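Long-range contacts in GDSL-like protein (Roseburia intestinalis L1-82, PDB 6HH9), which probably acts as an acetylxylan esterase of the SGNH (GDSL-like) hydrolase family, removing acetyl groups from xylan, and holds bound mannose units in this crystal structure: residues G40-G45 with F107-D112; G81-F86 with E115-T120; V140-Y145 with V167-T172. All coordinates share one frame; numbering follows the deposited sequence.

Interaction 1. Residues G40-G45 with F107-D112; sequences GSITQG and FSVNDD. With BMA (beta-D-mannopyranose), chain E.
Gly40 packs against the side chains of both Phe107 and Asn110, which reach it from different sides. Its CA lies 3.5 Å from Asn110 OD1, so there is no room for a side chain on that side. Its N lies 3.7 Å from Phe107 CE1, an oblique approach to the ring. Ile42 and Val109 close the apolar part of the contact. Their side chains meet at about a right angle, with Ile42 CD1 3.9 Å from Val109 CG2.

The other side is looser, and no direct hydrogen bond joins the two segments. A water fills the role instead. It accepts from Ile42 N at 3.0 Å and donates to Asn110 OD1 at 3.1 Å. The beta-D-mannopyranose of chain E lies on the Ser41 and Asn110 side of the contact, and both segments approach it. Asn110 CG lies anti to the carbonyl carbon (chi1 -80°), and the amide is turned about the next bond (chi2 104°), with OD1 toward the helix start and ND2 toward the sugar, 3.3 Å from its O3. Ser41 OG is modelled too close to O2 of the same sugar for that distance to carry weight. The hydroxyl also has a weak hydrogen bond to His193 NE2.

Ser41, His193 and Asp190 have the geometry of a catalytic triad, and Ser41 is probably the nucleophile, as in SGNH hydrolases. In that family an asparagine in a position like that of Asn110 helps to form the oxyanion hole. The chemistry fits this reading: the amide oxygen is taken up by the water, and its NH2 group is turned toward the bound sugar.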
loop_
_atom_site.group_PDB
_atom_site.type_symbol
_atom_site.label_atom_id
_atom_site.label_comp_id
_atom_site.label_asym_id
_atom_site.label_seq_id
_atom_site.Cartn_x
_atom_site.Cartn_y
_atom_site.Cartn_z
ATOM N N GLY A 40 3.603 -0.878 2.790
ATOM C CA GLY A 40 4.619 0.081 2.428
ATOM C C GLY A 40 6.023 -0.440 2.704
ATOM O O GLY A 40 6.319 -1.631 2.526
ATOM N N SER A 41 6.890 0.473 3.158
ATOM C CA SER A 41 8.348 0.275 3.225
ATOM C C SER A 41 8.690 -0.844 4.215
ATOM O O SER A 41 9.601 -1.663 3.977
ATOM C CB SER A 41 9.045 1.580 3.565
ATOM O OG SER A 41 8.108 2.543 4.074
ATOM N N ILE A 42 7.941 -0.896 5.318
ATOM C CA ILE A 42 8.223 -1.850 6.382
ATOM C C ILE A 42 7.917 -3.271 5.886
ATOM O O ILE A 42 8.676 -4.211 6.180
ATOM C CB ILE A 42 7.460 -1.470 7.670
ATOM C CG1 ILE A 42 7.916 -0.102 8.185
ATOM C CG2 ILE A 42 7.614 -2.551 8.738
ATOM C CD1 ILE A 42 7.129 0.429 9.350
ATOM N N THR A 43 6.822 -3.410 5.129
ATOM C CA THR A 43 6.401 -4.664 4.540
ATOM C C THR A 43 7.460 -5.146 3.532
ATOM O O THR A 43 7.878 -6.309 3.580
ATOM C CB THR A 43 4.995 -4.519 3.924
ATOM O OG1 THR A 43 4.038 -4.221 4.950
ATOM C CG2 THR A 43 4.554 -5.749 3.160
ATOM N N GLN A 44 7.886 -4.262 2.619
ATOM C CA GLN A 44 8.869 -4.609 1.595
ATOM C C GLN A 44 10.115 -5.210 2.275
ATOM O O GLN A 44 10.665 -6.213 1.770
ATOM C CB GLN A 44 9.177 -3.394 0.717
ATOM C CG GLN A 44 10.089 -3.679 -0.479
ATOM C CD GLN A 44 11.564 -3.757 -0.141
ATOM O OE1 GLN A 44 12.034 -3.188 0.850
ATOM N NE2 GLN A 44 12.314 -4.465 -0.977
ATOM N N GLY A 45 10.535 -4.644 3.423
ATOM C CA GLY A 45 11.648 -5.214 4.260
ATOM C C GLY A 45 12.652 -4.198 4.827
ATOM O O GLY A 45 13.554 -4.569 5.606
ATOM N N PHE A 107 -0.513 -0.394 6.069
ATOM C CA PHE A 107 -0.419 0.974 5.495
ATOM C C PHE A 107 -0.637 2.042 6.581
ATOM O O PHE A 107 -0.905 3.201 6.276
ATOM C CB PHE A 107 -1.428 1.160 4.348
ATOM C CG PHE A 107 -1.085 0.441 3.068
ATOM C CD1 PHE A 107 0.065 0.758 2.364
ATOM C CD2 PHE A 107 -1.921 -0.537 2.551
ATOM C CE1 PHE A 107 0.381 0.097 1.188
ATOM C CE2 PHE A 107 -1.604 -1.192 1.372
ATOM C CZ PHE A 107 -0.450 -0.886 0.699
ATOM N N SER A 108 -0.464 1.688 7.849
ATOM C CA SER A 108 -0.875 2.588 8.917
ATOM C C SER A 108 0.200 3.635 9.261
ATOM O O SER A 108 -0.095 4.521 10.056
ATOM C CB SER A 108 -1.324 1.817 10.124
ATOM O OG SER A 108 -2.473 1.038 9.798
ATOM N N VAL A 109 1.406 3.567 8.662
ATOM C CA VAL A 109 2.382 4.683 8.757
ATOM C C VAL A 109 2.687 5.251 7.371
ATOM O O VAL A 109 3.668 5.957 7.217
ATOM C CB VAL A 109 3.695 4.308 9.472
ATOM C CG1 VAL A 109 3.482 4.114 10.969
ATOM C CG2 VAL A 109 4.401 3.111 8.842
ATOM N N ASN A 110 1.844 4.953 6.380
ATOM C CA ASN A 110 1.996 5.536 5.036
ATOM C C ASN A 110 0.780 6.409 4.728
ATOM O O ASN A 110 0.920 7.509 4.233
ATOM C CB ASN A 110 2.225 4.469 3.968
ATOM C CG ASN A 110 3.663 4.001 3.936
ATOM O OD1 ASN A 110 3.978 2.921 4.416
ATOM N ND2 ASN A 110 4.539 4.819 3.384
ATOM N N ASP A 111 -0.409 5.872 4.998
ATOM C CA ASP A 111 -1.649 6.614 4.907
ATOM C C ASP A 111 -1.607 7.734 5.949
ATOM O O ASP A 111 -1.188 7.480 7.073
ATOM C CB ASP A 111 -2.862 5.728 5.225
ATOM C CG ASP A 111 -3.292 4.748 4.150
ATOM O OD1 ASP A 111 -2.468 4.438 3.248
ATOM O OD2 ASP A 111 -4.467 4.303 4.232
ATOM N N ASP A 112 -2.091 8.931 5.599
ATOM C CA ASP A 112 -2.388 9.938 6.622
ATOM C C ASP A 112 -3.654 9.501 7.368
ATOM O O ASP A 112 -4.458 8.751 6.823
ATOM C CB ASP A 112 -2.510 11.345 6.030
ATOM C CG ASP A 112 -1.226 11.832 5.385
ATOM O OD1 ASP A 112 -0.122 11.418 5.835
ATOM O OD2 ASP A 112 -1.331 12.610 4.427
HETATM C C1 BMA E . 10.798 5.539 2.977
HETATM C C2 BMA E . 9.263 5.459 3.149
HETATM C C3 BMA E . 8.643 6.845 3.275
HETATM C C4 BMA E . 9.420 7.684 4.301
HETATM C C5 BMA E . 10.950 7.608 4.084
HETATM C C6 BMA E . 11.750 8.334 5.166
HETATM O O2 BMA E . 8.846 4.664 4.281
HETATM O O3 BMA E . 7.266 6.670 3.638
HETATM O O4 BMA E . 9.017 9.068 4.255
HETATM O O5 BMA E . 11.438 6.266 4.031
HETATM O O6 BMA E . 11.979 7.442 6.250
HETATM O O HOH W 1 5.425 0.585 5.827
#

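Interaction 2. Residues G81-F86 with E115-T120; sequences GTTSQF and EHFMET. With BMA (beta-D-mannopyranose), chain E.
Gln85 and His116 make the main polar contact between the two helix starts. His116 NE2 donates to Gln85 OE1 over 2.5 Å, with an N-H...O angle of 150°. This modelled length is shorter than usual, and its exact value is doubtful. The oxygen sits at the edge of the imidazole, close to its plane. Seen from the amide, the donor stands above the carbonyl plane, 43° out of it. Gln85 reaches across because its chain is extended, with CG anti to the backbone N (chi1 -166°). Both groups have second partners that fix their rotation: His116 ND1 bonds to Glu337, and Gln85 NE2 to Thr334.

The hydroxyls form a second polar group. Thr120 OG1 lies 3.0 Å from Ser84 OG and 3.1 Å from Phe117 O, and which of the two takes its proton is not settled. Ser84 OG is also hydrogen-bonded to Asp111. Thr83 caps its own helix: Gln85 N donates to Thr83 OG1 at 3.1 Å.

Packing fills the rest. Thr83 CG2 touches Phe117 CE1 at 3.7 Å, the two side chains crossing at about a right angle. Gln85 CG meets Thr120 CG2 at 3.9 Å. One face of the Phe117 ring is covered over its centre by His116 CD2.

The contact thus joins an N-capped helix 84-96 to the first turns of helix 115-129, two neighbouring helices of the alpha/beta fold of SGNH hydrolases.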
loop_
_atom_site.group_PDB
_atom_site.type_symbol
_atom_site.label_atom_id
_atom_site.label_comp_id
_atom_site.label_asym_id
_atom_site.label_seq_id
_atom_site.Cartn_x
_atom_site.Cartn_y
_atom_site.Cartn_z
ATOM N N GLY A 81 7.029 3.773 0.481
ATOM C CA GLY A 81 6.568 5.132 0.305
ATOM C C GLY A 81 5.259 5.215 -0.449
ATOM O O GLY A 81 5.027 6.206 -1.140
ATOM N N THR A 82 4.406 4.187 -0.294
ATOM C CA THR A 82 3.114 4.096 -0.979
ATOM C C THR A 82 2.005 3.775 0.026
ATOM O O THR A 82 2.249 3.222 1.094
ATOM C CB THR A 82 3.143 3.092 -2.136
ATOM O OG1 THR A 82 3.277 1.747 -1.661
ATOM C CG2 THR A 82 4.248 3.425 -3.116
ATOM N N THR A 83 0.787 4.158 -0.367
ATOM C CA THR A 83 -0.378 4.164 0.459
ATOM C C THR A 83 -1.368 3.092 -0.011
ATOM O O THR A 83 -1.149 2.408 -1.024
ATOM C CB THR A 83 -1.092 5.514 0.369
ATOM O OG1 THR A 83 -1.525 5.626 -0.992
ATOM C CG2 THR A 83 -0.216 6.667 0.818
ATOM N N SER A 84 -2.464 2.972 0.754
ATOM C CA SER A 84 -3.558 2.099 0.450
ATOM C C SER A 84 -4.264 2.563 -0.827
ATOM O O SER A 84 -4.989 1.785 -1.409
ATOM C CB SER A 84 -4.508 2.014 1.612
ATOM O OG SER A 84 -5.150 3.254 1.828
ATOM N N GLN A 85 -4.060 3.826 -1.235
ATOM C CA GLN A 85 -4.646 4.352 -2.467
ATOM C C GLN A 85 -4.014 3.675 -3.690
ATOM O O GLN A 85 -4.715 3.343 -4.668
ATOM C CB GLN A 85 -4.476 5.867 -2.579
ATOM C CG GLN A 85 -5.362 6.481 -3.653
ATOM C CD GLN A 85 -5.459 7.981 -3.530
ATOM O OE1 GLN A 85 -5.125 8.554 -2.497
ATOM N NE2 GLN A 85 -5.916 8.629 -4.595
ATOM N N PHE A 86 -2.688 3.523 -3.653
ATOM C CA PHE A 86 -1.997 2.769 -4.664
ATOM C C PHE A 86 -2.345 1.286 -4.500
ATOM O O PHE A 86 -2.588 0.591 -5.482
ATOM C CB PHE A 86 -0.491 3.009 -4.586
ATOM C CG PHE A 86 0.339 2.368 -5.676
ATOM C CD1 PHE A 86 -0.182 2.131 -6.935
ATOM C CD2 PHE A 86 1.685 2.094 -5.458
ATOM C CE1 PHE A 86 0.608 1.560 -7.925
ATOM C CE2 PHE A 86 2.468 1.514 -6.443
ATOM C CZ PHE A 86 1.931 1.257 -7.680
ATOM N N GLU A 115 -9.939 11.241 6.409
ATOM C CA GLU A 115 -11.140 10.602 5.868
ATOM C C GLU A 115 -10.851 10.079 4.448
ATOM O O GLU A 115 -11.398 9.068 4.063
ATOM C CB GLU A 115 -12.315 11.587 5.869
ATOM C CG GLU A 115 -12.846 11.916 7.259
ATOM C CD GLU A 115 -13.626 10.796 7.932
ATOM O OE1 GLU A 115 -14.398 10.094 7.221
ATOM O OE2 GLU A 115 -13.467 10.619 9.175
ATOM N N HIS A 116 -9.993 10.780 3.687
ATOM C CA HIS A 116 -9.593 10.352 2.345
ATOM C C HIS A 116 -9.017 8.928 2.384
ATOM O O HIS A 116 -9.446 8.050 1.625
ATOM C CB HIS A 116 -8.621 11.358 1.721
ATOM C CG HIS A 116 -7.933 10.866 0.499
ATOM N ND1 HIS A 116 -8.488 10.973 -0.747
ATOM C CD2 HIS A 116 -6.727 10.285 0.320
ATOM C CE1 HIS A 116 -7.657 10.476 -1.647
ATOM N NE2 HIS A 116 -6.565 10.053 -1.023
ATOM N N PHE A 117 -8.061 8.696 3.281
ATOM C CA PHE A 117 -7.418 7.410 3.374
ATOM C C PHE A 117 -8.326 6.382 4.081
ATOM O O PHE A 117 -8.216 5.189 3.792
ATOM C CB PHE A 117 -6.021 7.567 3.983
ATOM C CG PHE A 117 -5.036 8.240 3.052
ATOM C CD1 PHE A 117 -4.499 7.554 1.971
ATOM C CD2 PHE A 117 -4.652 9.559 3.248
ATOM C CE1 PHE A 117 -3.605 8.164 1.104
ATOM C CE2 PHE A 117 -3.748 10.168 2.388
ATOM C CZ PHE A 117 -3.237 9.474 1.304
ATOM N N MET A 118 -9.258 6.807 4.949
ATOM C CA MET A 118 -10.274 5.832 5.440
ATOM C C MET A 118 -11.060 5.282 4.235
ATOM O O MET A 118 -11.356 4.077 4.188
ATOM C CB MET A 118 -11.266 6.395 6.475
ATOM C CG MET A 118 -12.019 5.277 7.223
ATOM S SD MET A 118 -12.925 5.684 8.732
ATOM C CE MET A 118 -14.139 6.772 8.002
ATOM N N GLU A 119 -11.360 6.153 3.262
ATOM C CA GLU A 119 -12.129 5.798 2.063
ATOM C C GLU A 119 -11.310 4.925 1.094
ATOM O O GLU A 119 -11.872 4.077 0.440
ATOM C CB GLU A 119 -12.623 7.054 1.341
ATOM C CG GLU A 119 -13.643 6.763 0.266
ATOM C CD GLU A 119 -14.175 7.959 -0.497
ATOM O OE1 GLU A 119 -14.109 9.099 0.029
ATOM O OE2 GLU A 119 -14.659 7.743 -1.624
ATOM N N THR A 120 -9.997 5.145 0.980
ATOM C CA THR A 120 -9.157 4.367 0.068
ATOM C C THR A 120 -8.857 2.992 0.679
ATOM O O THR A 120 -8.811 1.970 -0.034
ATOM C CB THR A 120 -7.871 5.119 -0.293
ATOM O OG1 THR A 120 -7.065 5.310 0.876
ATOM C CG2 THR A 120 -8.143 6.458 -0.938
HETATM C C1 BMA E . 10.798 5.539 2.977
HETATM C C2 BMA E . 9.263 5.459 3.149
HETATM C C3 BMA E . 8.643 6.845 3.275
HETATM C C4 BMA E . 9.420 7.684 4.301
HETATM C C5 BMA E . 10.950 7.608 4.084
HETATM C C6 BMA E . 11.750 8.334 5.166
HETATM O O2 BMA E . 8.846 4.664 4.281
HETATM O O3 BMA E . 7.266 6.670 3.638
HETATM O O4 BMA E . 9.017 9.068 4.255
HETATM O O5 BMA E . 11.438 6.266 4.031
HETATM O O6 BMA E . 11.979 7.442 6.250
#

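Interaction 3. Residues V140-Y145 with V167-T172; sequences VHNVFY and VSMQST. With BMA (beta-D-mannopyranose), chain B.
Val140 and Val167 lie side by side on one face of the sheet and point the same way, CG2 to CG2 at 4.0 Å. On the other face His141 sits beside Ser168, with Ser168 CB near the plane of the imidazole at its edge. The two strands that carry these residues run parallel. His141 N donates to Val167 O at 2.8 Å, and His141 O accepts from Met169 N at 2.9 Å with a nearly straight N-H...O angle of 172°.

Past the strand ends the side chains still pair. Asn142 and Met169 run alongside each other, and Asn142 OD1 is 3.5 Å from Met169 CG, while Asn142 ND2 is hydrogen-bonded to Glu106. Val143 crosses Gln170 at about a right angle, with CG2 on Gln170 CG at 3.6 Å. Tyr145 comes in obliquely and sets its OH 3.8 Å from Met169 CB.

Ser168 also shapes its own chain. Its OG stands opposite the backbone N (chi1 174°) and accepts from Gln170 N at 2.9 Å, an ST turn. The same hydroxyl is hydrogen-bonded to Gln152. An alanine here has no OG to offer, and the turn at Gln170 would probably be freer to shift, with Gln152 left without this partner.

The two strands belong to a beta-alpha-beta crossover through helix 152-162. That helix touches His141 on one face, while helix 196-214 packs against Val167 and Met169 on the other. Strand 166-168 is flanked by 136-141 and, antiparallel, by 11-13.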
loop_
_atom_site.group_PDB
_atom_site.type_symbol
_atom_site.label_atom_id
_atom_site.label_comp_id
_atom_site.label_asym_id
_atom_site.label_seq_id
_atom_site.Cartn_x
_atom_site.Cartn_y
_atom_site.Cartn_z
ATOM N N VAL A 140 -2.388 -4.931 10.063
ATOM C CA VAL A 140 -1.242 -4.635 10.891
ATOM C C VAL A 140 -1.015 -3.123 10.921
ATOM O O VAL A 140 -0.919 -2.472 9.884
ATOM C CB VAL A 140 -0.017 -5.403 10.392
ATOM C CG1 VAL A 140 1.256 -4.963 11.095
ATOM C CG2 VAL A 140 -0.238 -6.898 10.562
ATOM N N HIS A 141 -0.946 -2.578 12.135
ATOM C CA HIS A 141 -0.736 -1.160 12.353
ATOM C C HIS A 141 0.659 -0.920 12.922
ATOM O O HIS A 141 0.899 -1.123 14.098
ATOM C CB HIS A 141 -1.785 -0.581 13.310
ATOM C CG HIS A 141 -3.189 -0.941 12.972
ATOM N ND1 HIS A 141 -3.801 -0.485 11.822
ATOM C CD2 HIS A 141 -4.112 -1.666 13.652
ATOM C CE1 HIS A 141 -5.043 -0.945 11.786
ATOM N NE2 HIS A 141 -5.266 -1.668 12.906
ATOM N N ASN A 142 1.580 -0.445 12.080
ATOM C CA ASN A 142 2.856 0.014 12.581
ATOM C C ASN A 142 2.637 1.381 13.262
ATOM O O ASN A 142 1.506 1.890 13.347
ATOM C CB ASN A 142 3.919 -0.029 11.485
ATOM C CG ASN A 142 4.546 -1.402 11.315
ATOM O OD1 ASN A 142 5.135 -1.958 12.252
ATOM N ND2 ASN A 142 4.450 -1.951 10.111
ATOM N N VAL A 143 3.721 1.951 13.795
ATOM C CA VAL A 143 3.691 3.200 14.523
ATOM C C VAL A 143 4.994 3.964 14.259
ATOM O O VAL A 143 6.052 3.351 14.063
ATOM C CB VAL A 143 3.469 2.938 16.025
ATOM C CG1 VAL A 143 4.576 2.091 16.635
ATOM C CG2 VAL A 143 3.290 4.232 16.791
ATOM N N PHE A 144 4.883 5.295 14.251
ATOM C CA PHE A 144 6.019 6.214 14.249
ATOM C C PHE A 144 6.603 6.285 15.667
ATOM O O PHE A 144 5.912 6.696 16.589
ATOM C CB PHE A 144 5.573 7.613 13.812
ATOM C CG PHE A 144 5.443 7.808 12.327
ATOM C CD1 PHE A 144 6.532 8.198 11.568
ATOM C CD2 PHE A 144 4.227 7.608 11.695
ATOM C CE1 PHE A 144 6.412 8.365 10.199
ATOM C CE2 PHE A 144 4.100 7.786 10.328
ATOM C CZ PHE A 144 5.191 8.164 9.584
ATOM N N TYR A 145 7.874 5.907 15.828
ATOM C CA TYR A 145 8.504 5.787 17.157
ATOM C C TYR A 145 9.021 7.152 17.661
ATOM O O TYR A 145 9.367 7.286 18.854
ATOM C CB TYR A 145 9.591 4.715 17.085
ATOM C CG TYR A 145 9.028 3.329 16.915
ATOM C CD1 TYR A 145 8.287 2.750 17.929
ATOM C CD2 TYR A 145 9.198 2.610 15.744
ATOM C CE1 TYR A 145 7.732 1.490 17.800
ATOM C CE2 TYR A 145 8.663 1.340 15.600
ATOM C CZ TYR A 145 7.922 0.783 16.632
ATOM O OH TYR A 145 7.350 -0.448 16.517
ATOM N N VAL A 167 -3.695 -6.215 14.534
ATOM C CA VAL A 167 -2.708 -6.058 15.561
ATOM C C VAL A 167 -1.980 -4.728 15.325
ATOM O O VAL A 167 -1.883 -4.250 14.187
ATOM C CB VAL A 167 -1.751 -7.268 15.641
ATOM C CG1 VAL A 167 -2.518 -8.575 15.829
ATOM C CG2 VAL A 167 -0.818 -7.366 14.448
ATOM N N SER A 168 -1.477 -4.150 16.430
ATOM C CA SER A 168 -0.874 -2.825 16.475
ATOM C C SER A 168 0.434 -2.846 17.271
ATOM O O SER A 168 0.519 -3.419 18.356
ATOM C CB SER A 168 -1.844 -1.847 17.061
ATOM O OG SER A 168 -1.228 -0.590 17.250
ATOM N N MET A 169 1.446 -2.183 16.715
ATOM C CA MET A 169 2.685 -1.920 17.394
ATOM C C MET A 169 2.554 -0.640 18.224
ATOM O O MET A 169 3.405 -0.361 19.080
ATOM C CB MET A 169 3.836 -1.764 16.396
ATOM C CG MET A 169 3.973 -2.952 15.451
ATOM S SD MET A 169 3.973 -4.560 16.261
ATOM C CE MET A 169 2.668 -5.275 15.267
ATOM N N GLN A 170 1.512 0.147 17.947
ATOM C CA GLN A 170 1.297 1.404 18.634
ATOM C C GLN A 170 0.935 1.141 20.102
ATOM O O GLN A 170 1.145 2.006 20.952
ATOM C CB GLN A 170 0.204 2.220 17.943
ATOM C CG GLN A 170 0.093 3.657 18.442
ATOM C CD GLN A 170 -1.073 4.386 17.821
ATOM O OE1 GLN A 170 -2.221 3.966 17.941
ATOM N NE2 GLN A 170 -0.788 5.505 17.165
ATOM N N SER A 171 0.382 -0.039 20.403
ATOM C CA SER A 171 -0.083 -0.343 21.754
ATOM C C SER A 171 0.733 -1.485 22.376
ATOM O O SER A 171 0.341 -2.054 23.417
ATOM C CB SER A 171 -1.553 -0.642 21.751
ATOM O OG SER A 171 -1.826 -1.803 20.987
ATOM N N THR A 172 1.890 -1.785 21.773
ATOM C CA THR A 172 2.762 -2.823 22.258
ATOM C C THR A 172 4.209 -2.328 22.316
ATOM O O THR A 172 4.809 -2.320 23.393
ATOM C CB THR A 172 2.661 -4.076 21.389
ATOM O OG1 THR A 172 2.855 -3.637 20.047
ATOM C CG2 THR A 172 1.333 -4.781 21.540
HETATM C C1 BMA B . 8.213 9.450 5.390
HETATM C C2 BMA B . 8.298 10.960 5.558
HETATM C C3 BMA B . 7.411 11.526 6.673
HETATM C C4 BMA B . 5.981 11.013 6.528
HETATM C C5 BMA B . 5.959 9.505 6.218
HETATM C C6 BMA B . 4.549 9.117 5.762
HETATM O O2 BMA B . 7.900 11.545 4.320
HETATM O O3 BMA B . 7.407 12.968 6.582
HETATM O O4 BMA B . 5.155 11.314 7.687
HETATM O O5 BMA B . 6.860 9.063 5.193
HETATM O O6 BMA B . 4.506 9.109 4.343
#

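Interaction 1 sits between the other two and touches both. Asp111 OD2 lies 2.7 Å from Ser84 OG, a probable hydrogen bond to interaction 2. Ser108 OG lies 2.9 Å from His141 ND1, the matching link to interaction 3. Interactions 2 and 3 do not touch: their nearest atoms are about 10 Å apart. The probable active site is at interaction 1, around Ser41. Interaction 2 reaches the same mannose through the loop before helix 84-96, where Gly81 CA is 3.7 Å from O3 of the chain E sugar. In interaction 3, Phe144 of segment 140-145 meets the mannose linked to that sugar, with Phe144 CZ 3.7 Å from O4 of the chain B sugar.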